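Local coordinates for protein 6-phospho-beta-glucosidase BglT (Thermotoga maritima, PDB 1UP7) that hydrolyses cellobiose 6'-phosphate to glucose 6-phosphate and glucose, using NAD and a manganese ion as cofactors, at residues K20-I25 with A299-I304; V166-I171 with G293-T298. All blocks are in the same frame, centred on the assembly; numbering follows the deposited sequence.

Interaction 1: K20-I25 with A299-I304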
ATOM      1  N   LYS A  20      28.373  33.180  -6.348  1.00 18.32           N
ATOM      2  CA  LYS A  20      29.340  32.563  -7.244  1.00 18.99           C
ATOM      3  C   LYS A  20      28.676  31.444  -8.053  1.00 18.46           C
ATOM      4  O   LYS A  20      28.807  31.393  -9.263  1.00 18.34           O
ATOM      5  CB  LYS A  20      30.533  32.022  -6.435  1.00 19.59           C
ATOM      6  CG  LYS A  20      31.422  30.979  -7.138  1.00 21.12           C
ATOM      7  CD  LYS A  20      32.870  31.412  -7.130  1.00 25.09           C
ATOM      8  CE  LYS A  20      33.841  30.263  -7.512  1.00 28.17           C
ATOM      9  NZ  LYS A  20      34.017  29.280  -6.364  1.00 29.62           N
ATOM     10  N   GLY A  21      27.964  30.563  -7.364  1.00 18.00           N
ATOM     11  CA  GLY A  21      27.143  29.554  -8.008  1.00 17.94           C
ATOM     12  C   GLY A  21      26.144  30.107  -9.017  1.00 18.23           C
ATOM     13  O   GLY A  21      26.059  29.617 -10.135  1.00 18.40           O
ATOM     14  N   LEU A  22      25.394  31.133  -8.632  1.00 18.16           N
ATOM     15  CA  LEU A  22      24.420  31.746  -9.525  1.00 18.11           C
ATOM     16  C   LEU A  22      25.090  32.404 -10.734  1.00 18.52           C
ATOM     17  O   LEU A  22      24.565  32.342 -11.841  1.00 18.71           O
ATOM     18  CB  LEU A  22      23.508  32.724  -8.777  1.00 17.28           C
ATOM     19  CG  LEU A  22      22.621  32.100  -7.693  1.00 17.00           C
ATOM     20  CD1 LEU A  22      21.867  33.177  -6.861  1.00 15.74           C
ATOM     21  CD2 LEU A  22      21.651  31.111  -8.314  1.00 15.01           C
ATOM     22  N   LEU A  23      26.262  33.000 -10.523  1.00 18.64           N
ATOM     23  CA  LEU A  23      27.027  33.573 -11.619  1.00 18.92           C
ATOM     24  C   LEU A  23      27.412  32.498 -12.621  1.00 19.11           C
ATOM     25  O   LEU A  23      27.341  32.724 -13.821  1.00 18.91           O
ATOM     26  CB  LEU A  23      28.292  34.284 -11.110  1.00 18.23           C
ATOM     27  CG  LEU A  23      28.132  35.687 -10.487  1.00 19.45           C
ATOM     28  CD1 LEU A  23      29.390  36.074  -9.673  1.00 17.85           C
ATOM     29  CD2 LEU A  23      27.732  36.795 -11.489  1.00 14.99           C
ATOM     30  N   ASP A  24      27.817  31.335 -12.115  1.00 19.78           N
ATOM     31  CA  ASP A  24      28.273  30.224 -12.948  1.00 20.72           C
ATOM     32  C   ASP A  24      27.169  29.672 -13.853  1.00 20.47           C
ATOM     33  O   ASP A  24      27.436  29.310 -14.982  1.00 21.05           O
ATOM     34  CB  ASP A  24      28.837  29.082 -12.085  1.00 21.45           C
ATOM     35  CG  ASP A  24      30.251  29.357 -11.550  1.00 24.50           C
ATOM     36  OD1 ASP A  24      30.946  30.324 -11.983  1.00 26.89           O
ATOM     37  OD2 ASP A  24      30.764  28.637 -10.656  1.00 28.92           O
ATOM     38  N   ILE A  25      25.938  29.595 -13.357  1.00 20.16           N
ATOM     39  CA  ILE A  25      24.831  29.106 -14.182  1.00 19.91           C
ATOM     40  C   ILE A  25      24.237  30.218 -15.062  1.00 20.44           C
ATOM     41  O   ILE A  25      23.475  29.940 -16.005  1.00 20.70           O
ATOM     42  CB  ILE A  25      23.737  28.371 -13.331  1.00 19.59           C
ATOM     43  CG1 ILE A  25      22.994  29.339 -12.386  1.00 18.91           C
ATOM     44  CG2 ILE A  25      24.355  27.164 -12.552  1.00 17.71           C
ATOM     45  CD1 ILE A  25      21.554  28.962 -12.131  1.00 15.12           C
ATOM     46  N   ALA A 299      24.880  23.176  -5.102  1.00 20.85           N
ATOM     47  CA  ALA A 299      23.723  22.286  -5.134  1.00 20.19           C
ATOM     48  C   ALA A 299      22.481  23.116  -5.486  1.00 19.94           C
ATOM     49  O   ALA A 299      21.658  22.692  -6.286  1.00 19.71           O
ATOM     50  CB  ALA A 299      23.548  21.517  -3.821  1.00 19.96           C
ATOM     51  N   ALA A 300      22.387  24.315  -4.920  1.00 19.09           N
ATOM     52  CA  ALA A 300      21.237  25.156  -5.163  1.00 19.07           C
ATOM     53  C   ALA A 300      21.198  25.738  -6.581  1.00 18.90           C
ATOM     54  O   ALA A 300      20.135  25.762  -7.213  1.00 18.41           O
ATOM     55  CB  ALA A 300      21.149  26.259  -4.124  1.00 19.16           C
ATOM     56  N   ALA A 301      22.351  26.202  -7.056  1.00 18.40           N
ATOM     57  CA  ALA A 301      22.458  26.814  -8.370  1.00 18.47           C
ATOM     58  C   ALA A 301      22.219  25.781  -9.473  1.00 18.55           C
ATOM     59  O   ALA A 301      21.503  26.062 -10.447  1.00 18.44           O
ATOM     60  CB  ALA A 301      23.833  27.485  -8.545  1.00 17.77           C
ATOM     61  N   HIS A 302      22.834  24.611  -9.313  1.00 18.64           N
ATOM     62  CA  HIS A 302      22.668  23.504 -10.238  1.00 19.60           C
ATOM     63  C   HIS A 302      21.199  23.049 -10.280  1.00 18.91           C
ATOM     64  O   HIS A 302      20.654  22.823 -11.368  1.00 18.80           O
ATOM     65  CB  HIS A 302      23.626  22.360  -9.861  1.00 20.24           C
ATOM     66  CG  HIS A 302      25.009  22.531 -10.419  1.00 25.55           C
ATOM     67  ND1 HIS A 302      25.786  21.464 -10.835  1.00 28.69           N
ATOM     68  CD2 HIS A 302      25.745  23.647 -10.658  1.00 26.64           C
ATOM     69  CE1 HIS A 302      26.942  21.915 -11.293  1.00 28.65           C
ATOM     70  NE2 HIS A 302      26.941  23.235 -11.195  1.00 28.81           N
ATOM     71  N   LEU A 303      20.564  22.966  -9.107  1.00 18.33           N
ATOM     72  CA  LEU A 303      19.134  22.662  -8.999  1.00 18.57           C
ATOM     73  C   LEU A 303      18.277  23.669  -9.776  1.00 18.59           C
ATOM     74  O   LEU A 303      17.430  23.285 -10.587  1.00 18.92           O
ATOM     75  CB  LEU A 303      18.674  22.573  -7.538  1.00 17.62           C
ATOM     76  CG  LEU A 303      17.169  22.273  -7.410  1.00 18.97           C
ATOM     77  CD1 LEU A 303      16.789  20.911  -8.073  1.00 16.63           C
ATOM     78  CD2 LEU A 303      16.635  22.361  -5.953  1.00 17.63           C
ATOM     79  N   ILE A 304      18.536  24.957  -9.551  1.00 18.39           N
ATOM     80  CA  ILE A 304      17.796  26.028 -10.215  1.00 18.13           C
ATOM     81  C   ILE A 304      18.018  26.004 -11.747  1.00 18.13           C
ATOM     82  O   ILE A 304      17.091  26.144 -12.524  1.00 18.08           O
ATOM     83  CB  ILE A 304      18.140  27.422  -9.573  1.00 17.72           C
ATOM     84  CG1 ILE A 304      17.419  27.590  -8.246  1.00 17.69           C
ATOM     85  CG2 ILE A 304      17.748  28.594 -10.495  1.00 17.43           C
ATOM     86  CD1 ILE A 304      17.915  28.790  -7.394  1.00 17.63           C
TER

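Interaction 2: V166-I171 with G293-T298. With NAD (nicotinamide-adenine-dinucleotide), chain I; G6P (6-O-phosphono-alpha-D-glucopyranose), chain J.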
ATOM      1  N   VAL A 166      25.379  17.068   1.879  1.00 22.29           N
ATOM      2  CA  VAL A 166      26.082  15.764   1.878  1.00 22.47           C
ATOM      3  C   VAL A 166      26.034  14.984   0.563  1.00 21.85           C
ATOM      4  O   VAL A 166      27.071  14.454   0.144  1.00 22.29           O
ATOM      5  CB  VAL A 166      25.883  14.856   3.179  1.00 23.87           C
ATOM      6  CG1 VAL A 166      25.280  15.648   4.384  1.00 25.42           C
ATOM      7  CG2 VAL A 166      25.114  13.574   2.893  1.00 24.06           C
ATOM      8  N   PRO A 167      24.892  14.958  -0.142  1.00 21.29           N
ATOM      9  CA  PRO A 167      24.849  14.254  -1.426  1.00 20.62           C
ATOM     10  C   PRO A 167      25.869  14.840  -2.375  1.00 20.70           C
ATOM     11  O   PRO A 167      26.720  14.081  -2.878  1.00 21.13           O
ATOM     12  CB  PRO A 167      23.420  14.489  -1.934  1.00 21.04           C
ATOM     13  CG  PRO A 167      22.607  14.810  -0.687  1.00 21.31           C
ATOM     14  CD  PRO A 167      23.586  15.589   0.176  1.00 21.68           C
ATOM     15  N   ILE A 168      25.858  16.155  -2.587  1.00 20.48           N
ATOM     16  CA  ILE A 168      26.827  16.727  -3.532  1.00 20.85           C
ATOM     17  C   ILE A 168      28.262  16.539  -3.115  1.00 20.84           C
ATOM     18  O   ILE A 168      29.143  16.342  -3.954  1.00 21.39           O
ATOM     19  CB  ILE A 168      26.561  18.223  -3.881  1.00 22.07           C
ATOM     20  CG1 ILE A 168      27.351  18.594  -5.156  1.00 21.75           C
ATOM     21  CG2 ILE A 168      26.863  19.201  -2.667  1.00 20.46           C
ATOM     22  CD1 ILE A 168      26.689  19.687  -5.942  1.00 24.59           C
ATOM     23  N   ASN A 169      28.518  16.575  -1.820  1.00 21.08           N
ATOM     24  CA  ASN A 169      29.872  16.343  -1.357  1.00 21.68           C
ATOM     25  C   ASN A 169      30.299  14.923  -1.642  1.00 21.29           C
ATOM     26  O   ASN A 169      31.427  14.700  -2.074  1.00 21.23           O
ATOM     27  CB  ASN A 169      30.003  16.661   0.136  1.00 23.13           C
ATOM     28  CG  ASN A 169      30.128  18.145   0.384  1.00 25.07           C
ATOM     29  OD1 ASN A 169      30.809  18.844  -0.360  1.00 27.40           O
ATOM     30  ND2 ASN A 169      29.454  18.639   1.417  1.00 28.57           N
ATOM     31  N   PHE A 170      29.392  13.966  -1.426  1.00 21.26           N
ATOM     32  CA  PHE A 170      29.722  12.596  -1.736  1.00 21.64           C
ATOM     33  C   PHE A 170      29.951  12.395  -3.225  1.00 20.85           C
ATOM     34  O   PHE A 170      30.926  11.729  -3.639  1.00 20.71           O
ATOM     35  CB  PHE A 170      28.695  11.567  -1.235  1.00 22.65           C
ATOM     36  CG  PHE A 170      29.159  10.149  -1.494  1.00 27.00           C
ATOM     37  CD1 PHE A 170      30.087   9.545  -0.641  1.00 27.44           C
ATOM     38  CD2 PHE A 170      28.766   9.465  -2.662  1.00 28.97           C
ATOM     39  CE1 PHE A 170      30.564   8.250  -0.895  1.00 28.92           C
ATOM     40  CE2 PHE A 170      29.236   8.177  -2.920  1.00 30.04           C
ATOM     41  CZ  PHE A 170      30.130   7.563  -2.028  1.00 30.33           C
ATOM     42  N   ILE A 171      29.049  12.951  -4.036  1.00 20.30           N
ATOM     43  CA  ILE A 171      29.155  12.848  -5.504  1.00 20.02           C
ATOM     44  C   ILE A 171      30.479  13.441  -5.974  1.00 20.23           C
ATOM     45  O   ILE A 171      31.162  12.874  -6.838  1.00 20.90           O
ATOM     46  CB  ILE A 171      27.918  13.530  -6.220  1.00 20.27           C
ATOM     47  CG1 ILE A 171      26.717  12.575  -6.279  1.00 20.53           C
ATOM     48  CG2 ILE A 171      28.251  13.967  -7.635  1.00 20.05           C
ATOM     49  CD1 ILE A 171      25.365  13.256  -6.397  1.00 19.03           C
ATOM     50  N   GLY A 293      29.414  24.113   5.450  1.00 23.38           N
ATOM     51  CA  GLY A 293      28.270  24.246   4.564  1.00 23.99           C
ATOM     52  C   GLY A 293      28.676  24.361   3.106  1.00 24.78           C
ATOM     53  O   GLY A 293      27.844  24.491   2.192  1.00 25.43           O
ATOM     54  N   SER A 294      29.961  24.278   2.857  1.00 25.00           N
ATOM     55  CA  SER A 294      30.402  24.418   1.488  1.00 26.16           C
ATOM     56  C   SER A 294      29.717  23.472   0.473  1.00 26.45           C
ATOM     57  O   SER A 294      29.259  22.347   0.794  1.00 26.60           O
ATOM     58  CB  SER A 294      31.927  24.360   1.418  1.00 27.20           C
ATOM     59  OG  SER A 294      32.436  25.575   1.996  1.00 30.32           O
ATOM     60  N   MET A 295      29.662  23.960  -0.763  1.00 26.54           N
ATOM     61  CA  MET A 295      28.988  23.299  -1.866  1.00 26.37           C
ATOM     62  C   MET A 295      27.469  23.276  -1.777  1.00 25.65           C
ATOM     63  O   MET A 295      26.779  22.806  -2.694  1.00 25.85           O
ATOM     64  CB  MET A 295      29.626  21.953  -2.206  1.00 27.69           C
ATOM     65  CG  MET A 295      30.777  22.163  -3.195  1.00 30.73           C
ATOM     66  SD  MET A 295      31.479  20.646  -3.931  1.00 43.39           S
ATOM     67  CE  MET A 295      30.328  19.459  -3.554  1.00 38.43           C
ATOM     68  N   TYR A 296      26.924  23.827  -0.705  1.00 25.32           N
ATOM     69  CA  TYR A 296      25.487  24.087  -0.665  1.00 25.17           C
ATOM     70  C   TYR A 296      25.152  24.957  -1.874  1.00 24.84           C
ATOM     71  O   TYR A 296      24.124  24.759  -2.529  1.00 25.45           O
ATOM     72  CB  TYR A 296      25.134  24.858   0.605  1.00 26.32           C
ATOM     73  CG  TYR A 296      24.503  24.056   1.752  1.00 29.14           C
ATOM     74  CD1 TYR A 296      25.288  23.458   2.738  1.00 33.26           C
ATOM     75  CD2 TYR A 296      23.120  23.957   1.890  1.00 32.75           C
ATOM     76  CE1 TYR A 296      24.697  22.741   3.818  1.00 34.02           C
ATOM     77  CE2 TYR A 296      22.534  23.251   2.964  1.00 33.49           C
ATOM     78  CZ  TYR A 296      23.329  22.662   3.910  1.00 33.64           C
ATOM     79  OH  TYR A 296      22.755  21.979   4.958  1.00 38.47           O
ATOM     80  N   SER A 297      26.044  25.901  -2.180  1.00 24.40           N
ATOM     81  CA  SER A 297      25.937  26.831  -3.312  1.00 24.35           C
ATOM     82  C   SER A 297      25.703  26.170  -4.642  1.00 23.87           C
ATOM     83  O   SER A 297      24.734  26.474  -5.345  1.00 24.81           O
ATOM     84  CB  SER A 297      27.273  27.566  -3.475  1.00 25.06           C
ATOM     85  OG  SER A 297      28.195  26.787  -4.257  1.00 28.91           O
ATOM     86  N   THR A 298      26.652  25.325  -5.024  1.00 23.28           N
ATOM     87  CA  THR A 298      26.533  24.573  -6.252  1.00 23.05           C
ATOM     88  C   THR A 298      25.236  23.780  -6.237  1.00 22.17           C
ATOM     89  O   THR A 298      24.555  23.709  -7.267  1.00 22.96           O
ATOM     90  CB  THR A 298      27.727  23.619  -6.451  1.00 23.60           C
ATOM     91  OG1 THR A 298      28.935  24.378  -6.423  1.00 26.06           O
ATOM     92  CG2 THR A 298      27.744  23.063  -7.897  1.00 26.03           C
TER
HETATM   93  PA  NAD I1416      23.336  32.526   9.952  1.00 39.58           P
HETATM   94  O1A NAD I1416      23.276  32.635  11.423  1.00 39.58           O
HETATM   95  O2A NAD I1416      24.446  33.351   9.267  1.00 42.49           O
HETATM   96  O5B NAD I1416      21.873  33.012   9.452  1.00 36.88           O
HETATM   97  C5B NAD I1416      21.705  33.477   8.138  1.00 31.06           C
HETATM   98  C4B NAD I1416      20.957  34.803   8.139  1.00 27.54           C
HETATM   99  O4B NAD I1416      19.585  34.603   8.470  1.00 29.02           O
HETATM  100  C3B NAD I1416      21.485  35.844   9.118  1.00 26.05           C
HETATM  101  O3B NAD I1416      21.945  36.957   8.366  1.00 21.96           O
HETATM  102  C2B NAD I1416      20.276  36.219   9.979  1.00 25.76           C
HETATM  103  O2B NAD I1416      20.221  37.603  10.255  1.00 23.91           O
HETATM  104  C1B NAD I1416      19.137  35.831   9.053  1.00 26.16           C
HETATM  105  N9A NAD I1416      17.853  35.595   9.706  1.00 26.81           N
HETATM  106  C8A NAD I1416      17.574  35.062  10.951  1.00 24.99           C
HETATM  107  N7A NAD I1416      16.228  35.019  11.059  1.00 27.63           N
HETATM  108  C5A NAD I1416      15.653  35.450   9.921  1.00 25.50           C
HETATM  109  C6A NAD I1416      14.337  35.622   9.511  1.00 27.10           C
HETATM  110  N6A NAD I1416      13.313  35.318  10.301  1.00 24.93           N
HETATM  111  N1A NAD I1416      14.085  36.132   8.243  1.00 26.83           N
HETATM  112  C2A NAD I1416      15.131  36.481   7.405  1.00 25.65           C
HETATM  113  N3A NAD I1416      16.427  36.334   7.836  1.00 25.38           N
HETATM  114  C4A NAD I1416      16.674  35.831   9.066  1.00 26.29           C
HETATM  115  O3  NAD I1416      23.513  30.958   9.639  1.00 39.74           O
HETATM  116  PN  NAD I1416      24.077  30.256   8.314  1.00 36.98           P
HETATM  117  O1N NAD I1416      25.249  29.488   8.805  1.00 41.41           O
HETATM  118  O2N NAD I1416      24.215  31.153   7.188  1.00 39.33           O
HETATM  119  O5D NAD I1416      22.907  29.257   7.876  1.00 39.15           O
HETATM  120  C5D NAD I1416      21.539  29.610   7.784  1.00 36.12           C
HETATM  121  C4D NAD I1416      20.714  28.314   7.784  1.00 37.30           C
HETATM  122  O4D NAD I1416      21.020  27.461   6.681  1.00 36.78           O
HETATM  123  C3D NAD I1416      20.967  27.475   9.028  1.00 35.07           C
HETATM  124  O3D NAD I1416      19.718  26.980   9.407  1.00 35.30           O
HETATM  125  C2D NAD I1416      21.881  26.347   8.559  1.00 35.83           C
HETATM  126  O2D NAD I1416      21.765  25.136   9.287  1.00 33.84           O
HETATM  127  C1D NAD I1416      21.555  26.198   7.091  1.00 37.91           C
HETATM  128  N1N NAD I1416      22.788  26.076   6.307  1.00 43.50           N
HETATM  129  C2N NAD I1416      22.902  26.964   5.261  1.00 44.47           C
HETATM  130  C3N NAD I1416      24.003  26.965   4.440  1.00 47.55           C
HETATM  131  C7N NAD I1416      24.070  27.981   3.323  1.00 50.35           C
HETATM  132  O7N NAD I1416      24.482  27.647   2.011  1.00 51.89           O
HETATM  133  N7N NAD I1416      23.708  29.243   3.599  1.00 52.29           N
HETATM  134  C4N NAD I1416      25.006  26.030   4.706  1.00 49.80           C
HETATM  135  C5N NAD I1416      24.905  25.109   5.768  1.00 47.38           C
HETATM  136  C6N NAD I1416      23.768  25.145   6.576  1.00 46.00           C
HETATM  137  C1  G6P J1417      27.361  20.013   7.113  1.00 60.29           C
HETATM  138  C2  G6P J1417      25.832  19.742   7.084  1.00 59.37           C
HETATM  139  C3  G6P J1417      25.070  21.064   7.166  1.00 59.26           C
HETATM  140  C4  G6P J1417      25.441  21.718   8.488  1.00 58.48           C
HETATM  141  C5  G6P J1417      26.950  22.029   8.463  1.00 58.06           C
HETATM  142  C6  G6P J1417      27.389  22.644   9.785  1.00 55.32           C
HETATM  143  O1  G6P J1417      28.178  18.827   7.100  1.00 60.16           O
HETATM  144  O2  G6P J1417      25.397  19.043   5.918  1.00 58.61           O
HETATM  145  O3  G6P J1417      23.654  20.903   7.031  1.00 59.68           O
HETATM  146  O4  G6P J1417      24.625  22.863   8.732  1.00 56.62           O
HETATM  147  O5  G6P J1417      27.739  20.831   8.244  1.00 59.56           O
HETATM  148  O6  G6P J1417      28.463  23.551   9.595  1.00 52.15           O
HETATM  149  P   G6P J1417      28.719  24.754  10.635  1.00 48.03           P
HETATM  150  O1P G6P J1417      29.794  25.617  10.016  1.00 50.36           O
HETATM  151  O2P G6P J1417      29.199  24.324  12.013  1.00 47.42           O
HETATM  152  O3P G6P J1417      27.431  25.518  10.754  1.00 46.24           O

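Interaction 1: K20-I25 with A299-I304
Leu22 and Ala301 are the residues whose CA atoms come nearest across the contact, 5.4 Å apart, between two helical segments, 20-25 and 299-304, whose axes pass within 8.5 Å and run in nearly the same direction at a signed crossing angle of -30°. The short separation is consistent with the small residues Gly21 and Ala301 at the crossing. The methyl group of Ala301 is aimed at the first helix and meets its backbone, with CB 3.5 Å from Gly21 O. A side chain on Gly21 would also point into this interface, and its CB would lie tightly against that of Ala301. Leu22 flanks the methyl, its CD2 lying 4.2 Å from Ala301 CB.

Ile25 adds a branched side chain that reaches across with both arms. With chi1 at 67°, CG1 lies between the backbone N and the carbonyl carbon, while CG2 is anti to that carbon. The two branches do different work: CD1 reaches to 3.4 Å from Ala301 O and also meets Ile304 CG2 at 4.2 Å, the two isoleucines crossing at about a right angle, whereas CG2 packs 4.1 Å from Ala301 CB and comes obliquely to the His302 ring at CD2. An alanine in place of Ile25 would probably open a gap beside Ala301 and leave Ile304 CG2 and the His302 ring without this apolar neighbour. The side chain of Ile304 also touches Tyr76 and Ile78, placing the second helix against strand 76-79.

This is buried, apolar helix-helix packing. Helix 15-25 follows the first strand, 4-8, of the parallel sheet, and segment 20-25 lies within the NAD-binding region; helix 296-308 belongs to the C-terminal domain, so the pair joins that domain to the Rossmann-type nucleotide-binding fold.

Interaction 2: V166-I171 with G293-T298
Met295 turns its terminal methyl into a corner formed by Ile168 and Asn169. Its chain bends sharply at chi3 (14°), which places CE 3.5 Å from Ile168 CG1 and 3.3 Å from Asn169 OD1; the methionine crosses both side chains at a slant. Ile168 CG1 is anti to the backbone N, and CD1 beyond it packs 4.0 Å from Thr298 CG2, those two side chains meeting at about a right angle. Asn169 ND2 makes only a long approach to Ser294 O, which instead accepts a hydrogen bond from Asn165 ND2.

The type II turn from Gly293 to Tyr296 fits the positive phi of Met295 (70°) and leads to the ligands. One face of the Tyr296 ring has NAD C4N 3.2 Å above its plane, offset toward the rim, while Tyr296 OH is hydrogen-bonded to G6P O3 at 2.5 Å. A CB on Gly293 would collide with NAD C4N.

Beyond the contact, Val166 and Pro167 rest on Tyr189 of strand 185-190, Phe170 touches strand 195-203, and Ile171 meets Ile316 of strand 313-320, which sets helix 166-177 between these strands and the start of helix 296-308.

Overall arrangement
From the N terminus, the chain forms strand 4-8 and enters helix 15-25, where interaction 1 begins. It then builds the remaining strands of the parallel sheet, and soon after the last, 160-162, helix 166-177 opens interaction 2. That contact closes a loop with 121 residues between its segments when the chain arrives at 293-298; immediately afterwards, 299-304 closes the 273-residue loop of interaction 1. Interaction 2 is thus nested inside interaction 1. Their centres lie 12 Å apart, and both use helix 296-308, which links helix 15-25 with helix 166-177: its start faces the sugar and nicotinamide, and its next turns pack on helix 15-25 of the Rossmann-type fold.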